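Local coordinates for SusD superfamily protein (Bacteroides vulgatus ATCC 8482, PDB 3JQ0) that probably binds glycans or other nutrients at the outer membrane as a SusD-family component of a nutrient-uptake system, at residues A[177-183]-A[243-248]. Numbering follows the deposited sequence.
With GOL (glycerol), chain D.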
# COMPACT_ATOMS: atom_id res chain seq x y z
N ARG A 177 -14.32 -8.96 4.74
CA ARG A 177 -13.36 -7.86 4.58
C ARG A 177 -12.39 -8.10 3.45
O ARG A 177 -11.67 -7.18 3.09
CB ARG A 177 -12.62 -7.63 5.89
CG ARG A 177 -13.52 -7.20 7.02
CD ARG A 177 -12.89 -7.45 8.41
NE ARG A 177 -13.88 -7.27 9.46
CZ ARG A 177 -14.14 -6.14 10.08
NH1 ARG A 177 -13.41 -5.07 9.91
NH2 ARG A 177 -15.11 -6.11 10.99
N HIS A 178 -12.36 -9.32 2.91
CA HIS A 178 -11.53 -9.58 1.75
C HIS A 178 -12.27 -9.39 0.43
O HIS A 178 -11.70 -9.63 -0.62
CB HIS A 178 -10.93 -10.97 1.88
CG HIS A 178 -11.98 -12.04 1.91
ND1 HIS A 178 -13.05 -11.98 2.77
CD2 HIS A 178 -12.13 -13.15 1.17
CE1 HIS A 178 -13.82 -13.02 2.55
NE2 HIS A 178 -13.27 -13.75 1.60
N PHE A 179 -13.51 -8.91 0.50
CA PHE A 179 -14.28 -8.51 -0.67
C PHE A 179 -14.56 -7.02 -0.53
O PHE A 179 -14.63 -6.47 0.57
CB PHE A 179 -15.60 -9.31 -0.80
CG PHE A 179 -15.41 -10.65 -1.48
CD1 PHE A 179 -14.65 -11.67 -0.91
CD2 PHE A 179 -15.98 -10.89 -2.71
CE1 PHE A 179 -14.50 -12.89 -1.57
CE2 PHE A 179 -15.80 -12.10 -3.36
CZ PHE A 179 -15.05 -13.07 -2.82
N TRP A 180 -14.76 -6.35 -1.67
CA TRP A 180 -15.02 -4.93 -1.66
C TRP A 180 -16.33 -4.63 -0.91
O TRP A 180 -17.25 -5.44 -0.90
CB TRP A 180 -15.03 -4.36 -3.09
CG TRP A 180 -14.87 -2.87 -3.17
CD1 TRP A 180 -15.87 -1.92 -3.13
CD2 TRP A 180 -13.63 -2.17 -3.28
NE1 TRP A 180 -15.31 -0.68 -3.24
CE2 TRP A 180 -13.95 -0.78 -3.32
CE3 TRP A 180 -12.30 -2.56 -3.40
CZ2 TRP A 180 -12.99 0.21 -3.41
CZ3 TRP A 180 -11.32 -1.57 -3.49
CH2 TRP A 180 -11.68 -0.20 -3.51
N SER A 181 -16.41 -3.46 -0.28
CA SER A 181 -17.54 -3.11 0.61
C SER A 181 -17.75 -1.60 0.58
O SER A 181 -16.94 -0.83 0.02
CB SER A 181 -17.23 -3.55 2.04
OG SER A 181 -16.19 -2.76 2.58
N ALA A 182 -18.80 -1.15 1.25
CA ALA A 182 -19.09 0.27 1.31
C ALA A 182 -17.97 1.09 1.93
O ALA A 182 -17.67 2.20 1.47
CB ALA A 182 -20.40 0.53 2.06
N ALA A 183 -17.31 0.55 2.96
CA ALA A 183 -16.25 1.28 3.60
C ALA A 183 -15.02 1.35 2.69
O ALA A 183 -14.28 2.32 2.75
CB ALA A 183 -15.88 0.67 4.96
N MSE A 243 -9.07 -4.36 9.43
CA MSE A 243 -9.16 -4.53 8.00
C MSE A 243 -10.45 -3.99 7.42
O MSE A 243 -11.55 -4.39 7.79
CB MSE A 243 -9.04 -6.01 7.64
CG MSE A 243 -7.75 -6.65 8.12
SE MSE A 243 -6.19 -5.79 7.35
CE MSE A 243 -4.88 -6.61 8.41
N ILE A 244 -10.31 -3.01 6.54
CA ILE A 244 -11.42 -2.49 5.75
C ILE A 244 -11.49 -3.27 4.43
O ILE A 244 -12.57 -3.77 4.08
CB ILE A 244 -11.26 -0.96 5.49
CG1 ILE A 244 -11.27 -0.17 6.82
CG2 ILE A 244 -12.33 -0.48 4.51
CD1 ILE A 244 -10.58 1.18 6.67
N PHE A 245 -10.35 -3.38 3.74
CA PHE A 245 -10.26 -4.22 2.54
C PHE A 245 -8.90 -4.84 2.56
O PHE A 245 -7.88 -4.16 2.69
CB PHE A 245 -10.50 -3.42 1.26
CG PHE A 245 -10.39 -4.26 0.01
CD1 PHE A 245 -11.11 -5.46 -0.12
CD2 PHE A 245 -9.60 -3.88 -1.05
CE1 PHE A 245 -10.99 -6.25 -1.25
CE2 PHE A 245 -9.49 -4.66 -2.18
CZ PHE A 245 -10.19 -5.83 -2.29
N THR A 246 -8.87 -6.17 2.52
CA THR A 246 -7.64 -6.94 2.60
C THR A 246 -7.66 -8.04 1.55
O THR A 246 -8.70 -8.65 1.32
CB THR A 246 -7.49 -7.49 4.06
OG1 THR A 246 -6.21 -8.11 4.17
CG2 THR A 246 -8.62 -8.44 4.48
N ILE A 247 -6.52 -8.25 0.91
CA ILE A 247 -6.38 -9.27 -0.12
C ILE A 247 -6.15 -10.62 0.56
O ILE A 247 -5.16 -10.81 1.27
CB ILE A 247 -5.22 -9.00 -1.07
CG1 ILE A 247 -5.35 -7.68 -1.78
CG2 ILE A 247 -5.03 -10.14 -2.07
CD1 ILE A 247 -6.51 -7.50 -2.61
N HIS A 248 -7.09 -11.56 0.38
CA HIS A 248 -6.96 -12.90 0.93
C HIS A 248 -5.95 -13.74 0.16
O HIS A 248 -6.13 -13.97 -1.01
CB HIS A 248 -8.30 -13.62 0.92
CG HIS A 248 -8.19 -15.05 1.40
ND1 HIS A 248 -7.94 -15.41 2.71
CD2 HIS A 248 -8.08 -16.18 0.69
CE1 HIS A 248 -7.88 -16.72 2.79
NE2 HIS A 248 -7.90 -17.21 1.58
C1 GOL D . -9.17 -11.08 -2.52
O1 GOL D . -9.43 -11.03 -1.17
C2 GOL D . -9.15 -12.51 -2.98
O2 GOL D . -9.05 -12.63 -4.37
C3 GOL D . -10.38 -13.30 -2.58
O3 GOL D . -11.53 -12.51 -2.35
O HOH W 1 -13.98 -4.09 1.81
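Trp180 turns the edge of its six-membered ring onto one face of Phe245, a T-shaped (edge-to-face) pair with planes at 63° and CE3 of Trp180 3.7 Å from CE2 of Phe245; the carbonyl O of His178 lies at the Phe245 edge. This joins the turn leading into helix 182-199 to strand 243-247 at its classic beta bulge opposite Tyr362, within the largely helical SusD fold. With CG anti to the backbone N (chi1 179°), Phe245 carries its ring to the backbone of His178 and Phe179, where a phenyl suits because it offers a face to the indole edge and a C-H edge to a carbonyl oxygen. The guanidinium of Arg177 is met at its edge, in plane, by Met243 O, 2.9 Å from NH1, while NH2 binds Asp221 O. Were this arginine an alanine, both carbonyls would probably lose their guanidinium N-H partners. Backbone atoms add a second tie, Thr246 N to Arg177 O at 3.0 Å. Small Ala183 lets CG2 of Ile244 pack against its CB. Glycerol O1, probably from the crystallisation liquor, bridges His178 O and His248 N. One water donates to Phe179 O and Ile244 O and, 2.7 Å from Ser181 OG, accepts from that N-cap hydroxyl.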